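Local coordinates for trehalose-6-phosphate phosphatase-related protein (Thermoplasma acidophilum, PDB 1U02), which removes the phosphate from trehalose 6-phosphate to release free trehalose, using magnesium as cofactor, as a phosphatase of the HAD clan, at residues 174-179 / 193-198; 25-31 / 216-220; 34-39 / 222-227; 183-187 / 202-206; 65-69 / 111-115. The contacts are given in a common frame with arbitrary orientation. Numbering follows the deposited sequence.

Contact 1: residues 174-179 / 193-198. With MG (magnesium ion), chain B.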
# COMPACT_ATOMS: atom_id res chain seq x y z
N ALA A 174 -0.00 -18.10 7.09
CA ALA A 174 0.07 -16.66 7.22
C ALA A 174 -1.28 -15.99 7.38
O ALA A 174 -2.33 -16.57 7.12
CB ALA A 174 0.79 -16.07 6.00
N ILE A 175 -1.22 -14.75 7.86
CA ILE A 175 -2.40 -13.92 8.03
C ILE A 175 -2.20 -12.79 7.02
O ILE A 175 -1.09 -12.27 6.88
CB ILE A 175 -2.48 -13.32 9.46
CG1 ILE A 175 -2.70 -14.45 10.48
CG2 ILE A 175 -3.61 -12.31 9.54
CD1 ILE A 175 -2.71 -13.98 11.93
N ILE A 176 -3.26 -12.45 6.30
CA ILE A 176 -3.19 -11.38 5.32
C ILE A 176 -4.42 -10.49 5.49
O ILE A 176 -5.55 -10.96 5.39
CB ILE A 176 -3.14 -11.94 3.87
CG1 ILE A 176 -1.94 -12.89 3.73
CG2 ILE A 176 -3.03 -10.80 2.87
CD1 ILE A 176 -1.91 -13.66 2.41
N ALA A 177 -4.19 -9.20 5.74
CA ALA A 177 -5.27 -8.25 5.96
C ALA A 177 -5.20 -7.06 5.00
O ALA A 177 -4.12 -6.51 4.76
CB ALA A 177 -5.24 -7.76 7.40
N GLY A 178 -6.35 -6.66 4.48
CA GLY A 178 -6.41 -5.54 3.55
C GLY A 178 -7.82 -5.00 3.44
O GLY A 178 -8.76 -5.64 3.91
N ASP A 179 -7.98 -3.84 2.80
CA ASP A 179 -9.29 -3.20 2.68
C ASP A 179 -9.88 -2.96 1.29
O ASP A 179 -11.06 -2.64 1.17
CB ASP A 179 -9.26 -1.86 3.41
CG ASP A 179 -8.36 -0.86 2.72
OD1 ASP A 179 -7.16 -1.17 2.54
OD2 ASP A 179 -8.84 0.22 2.35
N ALA A 193 -4.51 -18.89 3.09
CA ALA A 193 -4.09 -18.15 4.27
C ALA A 193 -5.28 -17.59 5.04
O ALA A 193 -6.41 -17.61 4.56
CB ALA A 193 -3.15 -17.01 3.87
N LEU A 194 -5.02 -17.10 6.25
CA LEU A 194 -6.08 -16.51 7.07
C LEU A 194 -6.27 -15.08 6.55
O LEU A 194 -5.59 -14.15 7.00
CB LEU A 194 -5.66 -16.49 8.54
CG LEU A 194 -6.78 -16.33 9.58
CD1 LEU A 194 -6.21 -16.50 10.98
CD2 LEU A 194 -7.44 -14.97 9.45
N THR A 195 -7.18 -14.94 5.60
CA THR A 195 -7.47 -13.65 4.98
C THR A 195 -8.46 -12.82 5.80
O THR A 195 -9.50 -13.32 6.23
CB THR A 195 -8.02 -13.87 3.56
OG1 THR A 195 -9.06 -14.86 3.60
CG2 THR A 195 -6.90 -14.37 2.64
N ILE A 196 -8.13 -11.55 5.99
CA ILE A 196 -8.97 -10.65 6.77
C ILE A 196 -9.33 -9.39 5.97
O ILE A 196 -8.45 -8.62 5.58
CB ILE A 196 -8.26 -10.21 8.07
CG1 ILE A 196 -7.86 -11.43 8.90
CG2 ILE A 196 -9.15 -9.28 8.87
CD1 ILE A 196 -7.02 -11.09 10.11
N LYS A 197 -10.62 -9.18 5.75
CA LYS A 197 -11.08 -8.01 5.01
C LYS A 197 -11.46 -6.90 5.98
O LYS A 197 -12.13 -7.16 6.98
CB LYS A 197 -12.28 -8.37 4.14
CG LYS A 197 -12.95 -7.19 3.42
CD LYS A 197 -12.10 -6.65 2.28
CE LYS A 197 -12.90 -5.69 1.40
NZ LYS A 197 -13.47 -4.57 2.18
N VAL A 198 -11.04 -5.68 5.69
CA VAL A 198 -11.37 -4.54 6.53
C VAL A 198 -12.31 -3.64 5.74
O VAL A 198 -12.02 -3.30 4.60
CB VAL A 198 -10.13 -3.71 6.91
CG1 VAL A 198 -10.54 -2.54 7.80
CG2 VAL A 198 -9.10 -4.59 7.62
MG MG B . -5.53 -0.16 1.89
O HOH W 1 -13.30 -1.58 2.65
O HOH W 2 -6.71 1.22 0.95
O HOH W 3 -5.25 -1.40 0.20
O HOH W 4 -3.80 0.79 1.22
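Ile175, Ala177, Leu194 and Ile196 form the apolar centre, all on one face of a parallel strand pair. Ile175 CG2 meets Ile196 CD1 at 3.7 Å, Ala177 CB sits 3.9 Å from Ile196 CB, and Ile175 CG1 lies 4.1 Å from Leu194 CB. On the other face Ile176 reaches back so that its CD1 is 3.9 Å from Ala193 CB. The two strands run 4.6 Å apart at 16°, in the register Ile175–Leu194 to Gly178–Lys197, and five backbone hydrogen bonds zip them together: Leu194 N to Ala174 O (2.9 Å), Ile176 N to Leu194 O (3.0 Å), Ile196 N to Ile176 O (2.7 Å), Gly178 N to Ile196 O (3.1 Å) and Val198 N to Gly178 O (2.9 Å). Toward the C-terminal ends the contact turns polar. Lys197 NZ donates to Val198 O (3.1 Å) and, weakly, to Asp179 O (3.2 Å), while Asp179 OD1 binds the magnesium ion at 2.0 Å, a site shared with Asp7 and Asp9; the carboxylate thus leaves the sheet at the strand end, where the active site of this Rossmann-like HAD fold lies. Strand 174-178 is flanked by strand 3-7 and strand 194-198 by 207-209; helix 181-188 links the pair as a beta-alpha-beta unit, and helix 212-229 covers the face of Ile175, Ala177 and Ile196 through Met215 and Ile222.

Contact 2: residues 25-31 / 216-220; sequences DAGLLSL and RKILK
Residues 26-31 form the first turns of helix 26-38, with Asp25 as its N-cap, and 216-220 lie wholly within helix 212-229. The short axes pass 10.7 Å apart, with N-to-C directions 35° from each other; the nearest CA atoms are those of Leu31 and Lys220, at 6.2 Å. Polar contacts centre on Asp25 (chi1 p). Its OD1 caps the helix by accepting from Leu28 N (2.9 Å). Arg216 NH1 makes a salt bridge to Asp25 through two weak hydrogen bonds, to OD1 (3.2 Å) and OD2 (3.3 Å). Arg216 is extended (m, t, t), its NE bonded to the backbone O of Leu12. A water bridges Asp25 N (2.8 Å) and Arg216 NH2 (3.0 Å). Van der Waals contacts fill the rest. Leu28 (t, p) covers one face of the Arg216 guanidinium with its CB, 3.6 Å from Arg216 NH2. Leu31 (m, t) points across the gap, placing CD1 3.6 Å from Arg216 CB and CD2 3.5 Å from both CA and CB of Lys220. Leu219 (m, t) turns inward to Ile4 and Leu6 of strand 3-7. Two helices inclined at 35° and packed side by side on one face of the central sheet fit the three-layered, Rossmann-like core of HAD phosphatases.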
# COMPACT_ATOMS: atom_id res chain seq x y z
N ASP A 25 -0.02 6.65 14.99
CA ASP A 25 -0.11 7.24 16.32
C ASP A 25 0.52 6.28 17.32
O ASP A 25 0.83 5.14 16.98
CB ASP A 25 -1.56 7.56 16.72
CG ASP A 25 -2.48 6.34 16.66
OD1 ASP A 25 -2.00 5.20 16.84
OD2 ASP A 25 -3.70 6.54 16.45
N ALA A 26 0.72 6.75 18.55
CA ALA A 26 1.33 5.93 19.60
C ALA A 26 0.66 4.57 19.76
O ALA A 26 1.34 3.57 20.00
CB ALA A 26 1.30 6.69 20.94
N GLY A 27 -0.66 4.54 19.63
CA GLY A 27 -1.37 3.28 19.77
C GLY A 27 -0.94 2.23 18.76
O GLY A 27 -0.70 1.07 19.10
N LEU A 28 -0.84 2.65 17.50
CA LEU A 28 -0.43 1.74 16.44
C LEU A 28 1.04 1.35 16.62
O LEU A 28 1.42 0.20 16.39
CB LEU A 28 -0.65 2.38 15.07
CG LEU A 28 -0.27 1.52 13.85
CD1 LEU A 28 -0.97 0.17 13.94
CD2 LEU A 28 -0.63 2.24 12.55
N LEU A 29 1.87 2.31 17.02
CA LEU A 29 3.29 2.04 17.22
C LEU A 29 3.47 0.95 18.27
O LEU A 29 4.29 0.05 18.10
CB LEU A 29 4.02 3.32 17.66
CG LEU A 29 4.15 4.39 16.56
CD1 LEU A 29 4.67 5.70 17.13
CD2 LEU A 29 5.09 3.87 15.47
N SER A 30 2.70 1.01 19.36
CA SER A 30 2.79 0.02 20.42
C SER A 30 2.33 -1.36 19.93
O SER A 30 3.00 -2.37 20.16
CB SER A 30 1.94 0.47 21.62
OG SER A 30 1.82 -0.55 22.60
N LEU A 31 1.19 -1.39 19.25
CA LEU A 31 0.62 -2.63 18.72
C LEU A 31 1.56 -3.37 17.77
O LEU A 31 1.78 -4.57 17.92
CB LEU A 31 -0.68 -2.34 17.97
CG LEU A 31 -1.97 -2.21 18.79
CD1 LEU A 31 -3.08 -1.73 17.87
CD2 LEU A 31 -2.32 -3.56 19.41
N ARG A 216 -7.19 -3.22 14.48
CA ARG A 216 -6.17 -3.05 15.51
C ARG A 216 -6.50 -3.91 16.73
O ARG A 216 -5.61 -4.45 17.38
CB ARG A 216 -6.08 -1.59 15.94
CG ARG A 216 -5.48 -0.67 14.89
CD ARG A 216 -5.21 0.70 15.48
NE ARG A 216 -4.66 1.62 14.49
CZ ARG A 216 -4.29 2.87 14.76
NH1 ARG A 216 -4.42 3.34 15.99
NH2 ARG A 216 -3.80 3.65 13.80
N LYS A 217 -7.79 -4.02 17.03
CA LYS A 217 -8.25 -4.79 18.17
C LYS A 217 -7.93 -6.26 17.99
O LYS A 217 -7.56 -6.95 18.94
CB LYS A 217 -9.76 -4.59 18.36
CG LYS A 217 -10.28 -5.03 19.71
CD LYS A 217 -11.75 -4.69 19.87
CE LYS A 217 -12.22 -4.99 21.28
NZ LYS A 217 -13.65 -4.61 21.48
N ILE A 218 -8.07 -6.75 16.76
CA ILE A 218 -7.77 -8.15 16.47
C ILE A 218 -6.28 -8.40 16.66
O ILE A 218 -5.87 -9.42 17.23
CB ILE A 218 -8.19 -8.52 15.03
CG1 ILE A 218 -9.71 -8.67 14.96
CG2 ILE A 218 -7.50 -9.80 14.58
CD1 ILE A 218 -10.26 -9.80 15.82
N LEU A 219 -5.46 -7.47 16.18
CA LEU A 219 -4.01 -7.59 16.31
C LEU A 219 -3.63 -7.53 17.79
O LEU A 219 -2.74 -8.24 18.26
CB LEU A 219 -3.30 -6.46 15.55
CG LEU A 219 -3.51 -6.41 14.03
CD1 LEU A 219 -2.72 -5.24 13.44
CD2 LEU A 219 -3.05 -7.72 13.41
N LYS A 220 -4.32 -6.66 18.53
CA LYS A 220 -4.10 -6.51 19.96
C LYS A 220 -4.36 -7.85 20.64
O LYS A 220 -3.59 -8.29 21.49
CB LYS A 220 -5.08 -5.46 20.51
CG LYS A 220 -5.08 -5.30 22.03
CD LYS A 220 -6.35 -4.58 22.49
CE LYS A 220 -6.28 -4.19 23.96
NZ LYS A 220 -5.28 -3.11 24.21
O HOH W 5 -2.48 6.33 13.62

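Contact 3: residues 34-39 / 222-227; sequences DLKERF and IEMLGV
Arg38 lays its guanidinium over the backbone of helix 212-229: one face covers Gly226 O and Val227 CA, with Arg38 NH1 3.6 Å from Gly226 O and Arg38 NH2 3.3 Å from Val227 CG2. The side chain is m, t, t with chi4 at -68°, and its aliphatic part passes where a side chain at 226 would stand; a CB on Gly226 would clash with Arg38 CD. At the guanidinium edge, Arg38 NE donates to Glu223 OE2 at 3.0 Å in a well-aligned salt bridge. Residues 34-35 and 222-227 are helical, and Phe39 is extended (-133/148) as the chain leaves for strand 40-44. The short axes approach to 9.8 Å at 51°, with nearest CA pairs Leu35–Glu223 (6.0 Å) and Arg38–Gly226 (7.1 Å). This is the surface end of a helix pair in the Rossmann-like HAD core, lying against the central sheet through Leu35 and Phe39, which both touch Ile4 of strand 3-7. Glu223 (t, p) bends toward helix 26-38, bringing OE1 3.6 Å from Asp34 CB, and a water donates to both Asp34 O and Glu223 OE2 at 2.9 Å each. Nearer the sheet the contact is apolar: Phe39 (chi1 m, chi2 80°) reaches Ile222 (m, t), with Phe39 CZ 3.5 Å from Ile222 CG2.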
# COMPACT_ATOMS: atom_id res chain seq x y z
N ASP A 34 4.82 -4.58 19.48
CA ASP A 34 4.62 -5.84 20.18
C ASP A 34 4.49 -7.00 19.21
O ASP A 34 5.15 -8.03 19.35
CB ASP A 34 3.35 -5.79 21.04
CG ASP A 34 3.49 -4.90 22.25
OD1 ASP A 34 4.63 -4.49 22.57
OD2 ASP A 34 2.46 -4.61 22.89
N LEU A 35 3.64 -6.83 18.21
CA LEU A 35 3.39 -7.86 17.21
C LEU A 35 4.65 -8.37 16.51
O LEU A 35 4.82 -9.58 16.33
CB LEU A 35 2.40 -7.34 16.18
CG LEU A 35 1.85 -8.34 15.16
CD1 LEU A 35 0.95 -9.35 15.86
CD2 LEU A 35 1.08 -7.59 14.08
N LYS A 36 5.54 -7.47 16.10
CA LYS A 36 6.75 -7.86 15.39
C LYS A 36 7.71 -8.69 16.24
O LYS A 36 8.61 -9.34 15.73
CB LYS A 36 7.48 -6.63 14.82
CG LYS A 36 8.14 -5.71 15.85
CD LYS A 36 9.62 -6.01 15.99
CE LYS A 36 10.35 -4.90 16.75
NZ LYS A 36 9.81 -4.70 18.12
N GLU A 37 7.51 -8.67 17.55
CA GLU A 37 8.34 -9.44 18.46
C GLU A 37 7.93 -10.91 18.43
O GLU A 37 8.75 -11.79 18.69
CB GLU A 37 8.20 -8.92 19.90
CG GLU A 37 8.84 -7.57 20.13
CD GLU A 37 10.34 -7.63 20.04
OE1 GLU A 37 10.95 -8.39 20.82
OE2 GLU A 37 10.92 -6.92 19.18
N ARG A 38 6.67 -11.17 18.09
CA ARG A 38 6.17 -12.55 18.07
C ARG A 38 5.93 -13.13 16.69
O ARG A 38 5.89 -14.35 16.54
CB ARG A 38 4.87 -12.65 18.88
CG ARG A 38 5.01 -12.28 20.35
CD ARG A 38 3.69 -12.49 21.08
NE ARG A 38 3.72 -12.00 22.46
CZ ARG A 38 4.44 -12.55 23.44
NH1 ARG A 38 5.19 -13.62 23.21
NH2 ARG A 38 4.40 -12.02 24.66
N PHE A 39 5.77 -12.27 15.69
CA PHE A 39 5.52 -12.73 14.33
C PHE A 39 6.39 -12.02 13.31
O PHE A 39 6.74 -10.86 13.49
CB PHE A 39 4.06 -12.50 13.95
CG PHE A 39 3.08 -13.12 14.90
CD1 PHE A 39 2.75 -12.49 16.10
CD2 PHE A 39 2.46 -14.33 14.59
CE1 PHE A 39 1.84 -13.06 16.98
CE2 PHE A 39 1.54 -14.91 15.46
CZ PHE A 39 1.23 -14.28 16.66
N ILE A 222 -4.36 -10.97 19.22
CA ILE A 222 -3.38 -11.97 18.82
C ILE A 222 -2.13 -11.86 19.68
O ILE A 222 -1.51 -12.87 20.03
CB ILE A 222 -3.00 -11.81 17.34
CG1 ILE A 222 -4.24 -11.98 16.46
CG2 ILE A 222 -1.98 -12.87 16.95
CD1 ILE A 222 -4.00 -11.70 15.00
N GLU A 223 -1.77 -10.63 20.03
CA GLU A 223 -0.61 -10.37 20.87
C GLU A 223 -0.81 -10.99 22.25
O GLU A 223 0.06 -11.71 22.75
CB GLU A 223 -0.38 -8.87 21.01
CG GLU A 223 0.55 -8.44 22.14
CD GLU A 223 1.94 -9.04 22.02
OE1 GLU A 223 2.38 -9.27 20.87
OE2 GLU A 223 2.59 -9.28 23.06
N MSE A 224 -1.95 -10.71 22.86
CA MSE A 224 -2.27 -11.25 24.18
C MSE A 224 -2.24 -12.77 24.18
O MSE A 224 -1.90 -13.40 25.18
CB MSE A 224 -3.64 -10.76 24.65
CG MSE A 224 -3.80 -9.25 24.60
SE MSE A 224 -5.37 -8.63 25.55
CE MSE A 224 -4.49 -7.54 26.88
N LEU A 225 -2.60 -13.36 23.04
CA LEU A 225 -2.60 -14.81 22.89
C LEU A 225 -1.17 -15.34 23.04
O LEU A 225 -0.94 -16.35 23.70
CB LEU A 225 -3.15 -15.21 21.53
CG LEU A 225 -4.66 -15.01 21.30
CD1 LEU A 225 -5.01 -15.33 19.86
CD2 LEU A 225 -5.45 -15.90 22.25
N GLY A 226 -0.22 -14.64 22.41
CA GLY A 226 1.16 -15.05 22.49
C GLY A 226 1.73 -14.93 23.89
O GLY A 226 2.55 -15.74 24.32
N VAL A 227 1.28 -13.91 24.62
CA VAL A 227 1.75 -13.68 25.98
C VAL A 227 1.40 -14.87 26.88
O VAL A 227 2.17 -15.24 27.76
CB VAL A 227 1.13 -12.40 26.56
CG1 VAL A 227 1.73 -12.10 27.93
CG2 VAL A 227 1.37 -11.24 25.61
O HOH W 6 5.33 -8.72 22.14

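Contact 4: residues 183-187 / 202-206; sequences DEAAF and ETHAK
An ST turn in the loop between strands 194-198 and 207-209 is held by a glutamate from helix 181-188, at the edge of the Rossmann-like core. In the turn, Thr203 OG1 accepts from Ala205 N at 3.0 Å; Thr203 is extended (-159/163, chi1 t), His204 lies at -111/13 and Ala205 returns to an extended conformation (-67/151). Residues 183-187 are regular helix, with Phe187 N bonded to Asp183 O at 2.8 Å. The nearest CA pairs are Glu184–Thr203 (6.8 Å) and Phe187–Ala205 (6.5 Å), so successive helical turns face the loop. Glu184 (chi1 t, chi2 p, chi3 57°) curls its carboxylate to the loop and spans it with both oxygens: Thr203 OG1 donates to Glu184 OE1 at 2.7 Å, and His204 N to Glu184 OE2 at 2.9 Å, nearly linear at 171°. The threonine hydroxyl thus donates a hydrogen bond to Glu184 and accepts one from Ala205 N of its own loop. One turn on, Phe187 (chi1 m, chi2 -36°) offers a ring face to Ala205 CB, 4.0 Å from Phe187 CE2. Beneath these contacts runs strand 194-198: Phe187 rests on Thr195, while Glu184, Thr203 and Ala205 all touch Lys197. Lys206 N bonds to Thr195 OG1, tying the loop to that strand just before strand 207-209 begins.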
# COMPACT_ATOMS: atom_id res chain seq x y z
N ASP A 183 -6.21 -5.89 -2.31
CA ASP A 183 -6.04 -6.83 -1.22
C ASP A 183 -6.94 -8.03 -1.48
O ASP A 183 -6.58 -9.17 -1.17
CB ASP A 183 -6.40 -6.16 0.10
CG ASP A 183 -5.58 -4.91 0.35
OD1 ASP A 183 -4.35 -5.04 0.51
OD2 ASP A 183 -6.17 -3.81 0.36
N GLU A 184 -8.10 -7.76 -2.05
CA GLU A 184 -9.06 -8.81 -2.38
C GLU A 184 -8.35 -9.75 -3.35
O GLU A 184 -8.49 -10.97 -3.26
CB GLU A 184 -10.29 -8.20 -3.04
CG GLU A 184 -11.49 -9.13 -3.09
CD GLU A 184 -11.92 -9.59 -1.71
OE1 GLU A 184 -12.22 -8.73 -0.86
OE2 GLU A 184 -11.97 -10.82 -1.49
N ALA A 185 -7.58 -9.18 -4.26
CA ALA A 185 -6.84 -9.97 -5.23
C ALA A 185 -5.76 -10.76 -4.51
O ALA A 185 -5.49 -11.92 -4.84
CB ALA A 185 -6.22 -9.06 -6.29
N ALA A 186 -5.14 -10.13 -3.52
CA ALA A 186 -4.09 -10.79 -2.75
C ALA A 186 -4.66 -12.00 -2.01
O ALA A 186 -3.98 -13.02 -1.88
CB ALA A 186 -3.47 -9.81 -1.76
N PHE A 187 -5.90 -11.90 -1.53
CA PHE A 187 -6.53 -13.02 -0.84
C PHE A 187 -6.68 -14.18 -1.83
O PHE A 187 -6.40 -15.34 -1.50
CB PHE A 187 -7.93 -12.66 -0.32
CG PHE A 187 -7.98 -11.44 0.57
CD1 PHE A 187 -6.94 -11.16 1.46
CD2 PHE A 187 -9.09 -10.61 0.55
CE1 PHE A 187 -7.02 -10.06 2.33
CE2 PHE A 187 -9.18 -9.50 1.41
CZ PHE A 187 -8.14 -9.23 2.30
N GLU A 202 -18.38 -6.68 -0.59
CA GLU A 202 -18.38 -8.14 -0.72
C GLU A 202 -16.93 -8.62 -0.72
O GLU A 202 -16.05 -7.93 -1.22
CB GLU A 202 -19.06 -8.54 -2.04
CG GLU A 202 -20.42 -7.89 -2.29
CD GLU A 202 -21.55 -8.53 -1.50
OE1 GLU A 202 -21.37 -8.76 -0.29
OE2 GLU A 202 -22.62 -8.80 -2.10
N THR A 203 -16.69 -9.80 -0.17
CA THR A 203 -15.32 -10.32 -0.12
C THR A 203 -15.26 -11.82 0.06
O THR A 203 -16.24 -12.46 0.46
CB THR A 203 -14.53 -9.67 1.04
OG1 THR A 203 -13.24 -10.28 1.13
CG2 THR A 203 -15.27 -9.87 2.36
N HIS A 204 -14.10 -12.39 -0.25
CA HIS A 204 -13.90 -13.83 -0.11
C HIS A 204 -12.93 -14.12 1.03
O HIS A 204 -12.43 -15.24 1.16
CB HIS A 204 -13.37 -14.41 -1.42
CG HIS A 204 -14.38 -14.41 -2.53
ND1 HIS A 204 -15.56 -15.12 -2.45
CD2 HIS A 204 -14.39 -13.77 -3.72
CE1 HIS A 204 -16.25 -14.92 -3.56
NE2 HIS A 204 -15.57 -14.10 -4.34
N ALA A 205 -12.67 -13.11 1.85
CA ALA A 205 -11.77 -13.25 2.99
C ALA A 205 -12.40 -14.19 4.00
O ALA A 205 -13.62 -14.28 4.11
CB ALA A 205 -11.50 -11.89 3.62
N LYS A 206 -11.57 -14.91 4.76
CA LYS A 206 -12.09 -15.83 5.76
C LYS A 206 -12.66 -15.11 6.98
O LYS A 206 -13.59 -15.61 7.62
CB LYS A 206 -10.99 -16.80 6.19
CG LYS A 206 -10.52 -17.69 5.05
CD LYS A 206 -9.44 -18.66 5.48
CE LYS A 206 -8.97 -19.49 4.30
NZ LYS A 206 -7.81 -20.34 4.65

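Contact 5: residues 65-69 / 111-115; sequences YHGAC and KNLAV
Tyr65 (chi1 m, chi2 -65°) dominates this contact, its ring directed at a type I turn running from Lys111 to Ala114. Its own backbone has positive phi (53/38), as do His66 (59/22) and Gly67 (118/-10), so the chain coils tightly before Ala68, whose N bonds to Tyr65 O at 3.3 Å. The nearest CA atoms are those of Tyr65 and Leu113, 7.2 Å apart. Leu113 (m, t; backbone -123/27) stands over the tyrosine face in a CH-pi contact, with CB 3.6 Å from the centroid of the Tyr65 ring and 9° off its normal. Leu113 CD1 extends to Cys69 CB (4.2 Å) and Ala68 CB (4.4 Å), while Ala114 CB lies 4.1 Å from Tyr65 CE1. Lys111 (m, t, t, t) sets CB near the ring plane, 3.8 Å from Tyr65 OH, then stretches away to a salt bridge with Glu51. Tyr65 OH accepts a weak hydrogen bond from Leu113 N (3.2 Å). A water lies 2.7 Å from Tyr65 OH and accepts from Asn112 ND2 (chi1 m) at 2.9 Å. The turn is the tight hairpin connection between strands 107-111 and 114-118 of the four-stranded antiparallel sheet; the loop holding Tyr65 leads into a classic beta bulge, with Ala68 and Cys69 opposite Cys64. The contact thus joins the HAD core to its smaller antiparallel-sheet domain, the cap in this family.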
# COMPACT_ATOMS: atom_id res chain seq x y z
N TYR A 65 5.16 -0.35 -3.02
CA TYR A 65 4.78 -0.15 -4.42
C TYR A 65 4.06 -1.39 -4.96
O TYR A 65 4.25 -1.79 -6.11
CB TYR A 65 6.02 0.11 -5.29
CG TYR A 65 6.82 1.35 -4.96
CD1 TYR A 65 6.27 2.62 -5.12
CD2 TYR A 65 8.14 1.25 -4.54
CE1 TYR A 65 7.02 3.77 -4.89
CE2 TYR A 65 8.91 2.40 -4.30
CZ TYR A 65 8.34 3.65 -4.48
OH TYR A 65 9.11 4.77 -4.29
N HIS A 66 3.23 -2.00 -4.11
CA HIS A 66 2.49 -3.20 -4.50
C HIS A 66 3.41 -4.34 -4.94
O HIS A 66 2.99 -5.25 -5.66
CB HIS A 66 1.50 -2.86 -5.64
CG HIS A 66 0.34 -2.02 -5.20
ND1 HIS A 66 -0.75 -2.54 -4.54
CD2 HIS A 66 0.12 -0.69 -5.30
CE1 HIS A 66 -1.60 -1.57 -4.25
NE2 HIS A 66 -1.09 -0.43 -4.71
N GLY A 67 4.67 -4.28 -4.50
CA GLY A 67 5.62 -5.32 -4.84
C GLY A 67 6.84 -4.93 -5.65
O GLY A 67 7.76 -5.73 -5.79
N ALA A 68 6.88 -3.71 -6.19
CA ALA A 68 8.02 -3.29 -7.01
C ALA A 68 9.32 -3.18 -6.21
O ALA A 68 10.41 -3.35 -6.77
CB ALA A 68 7.72 -1.95 -7.69
N CYS A 69 9.22 -2.88 -4.93
CA CYS A 69 10.39 -2.74 -4.08
C CYS A 69 10.05 -3.19 -2.67
O CYS A 69 8.94 -2.96 -2.19
CB CYS A 69 10.85 -1.28 -4.06
SG CYS A 69 12.45 -0.98 -3.27
N LYS A 111 7.13 9.91 -5.87
CA LYS A 111 7.82 8.80 -5.22
C LYS A 111 8.83 8.26 -6.23
O LYS A 111 8.68 8.48 -7.43
CB LYS A 111 6.81 7.72 -4.81
CG LYS A 111 5.75 8.29 -3.88
CD LYS A 111 4.62 7.34 -3.59
CE LYS A 111 3.53 8.09 -2.84
NZ LYS A 111 2.52 7.20 -2.25
N ASN A 112 9.85 7.56 -5.76
CA ASN A 112 10.87 7.04 -6.67
C ASN A 112 10.33 6.10 -7.75
O ASN A 112 10.84 6.10 -8.87
CB ASN A 112 11.98 6.33 -5.89
CG ASN A 112 12.75 7.28 -5.00
OD1 ASN A 112 12.96 8.44 -5.36
ND2 ASN A 112 13.19 6.79 -3.85
N LEU A 113 9.31 5.31 -7.43
CA LEU A 113 8.76 4.39 -8.42
C LEU A 113 7.27 4.57 -8.69
O LEU A 113 6.58 3.63 -9.08
CB LEU A 113 9.04 2.94 -8.00
CG LEU A 113 10.53 2.57 -8.04
CD1 LEU A 113 10.76 1.17 -7.48
CD2 LEU A 113 11.04 2.66 -9.48
N ALA A 114 6.78 5.79 -8.49
CA ALA A 114 5.37 6.07 -8.74
C ALA A 114 5.07 7.54 -8.56
O ALA A 114 5.75 8.23 -7.80
CB ALA A 114 4.48 5.24 -7.80
N VAL A 115 4.06 8.01 -9.27
CA VAL A 115 3.59 9.38 -9.15
C VAL A 115 2.09 9.24 -8.99
O VAL A 115 1.41 8.70 -9.87
CB VAL A 115 3.90 10.24 -10.39
CG1 VAL A 115 3.35 11.65 -10.18
CG2 VAL A 115 5.41 10.29 -10.62
O HOH W 7 11.53 4.51 -3.23

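Contact 1 carries the magnesium ligand Asp179 and touches contacts 3 and 4. Contact 4 packs against it, centres 7 Å apart, through Thr195 OG1 and Lys206 N (2.8 Å); Phe187 of contact 4 keeps its side chain about 9 Å from the ion. Contacts 2 and 3 are successive parts of one helix pair, centres 11 Å apart, meeting where Leu219 CD2 lies 4.2 Å from Leu35 CD2. Contact 3 also reaches contact 1, with Ile222 CD1 4.0 Å from Ile175 CD1. Contact 5 stands apart, its centre 22 Å from that of contact 1, yet the Lys111 side chain is about 7 Å from that of the magnesium ligand Asp9.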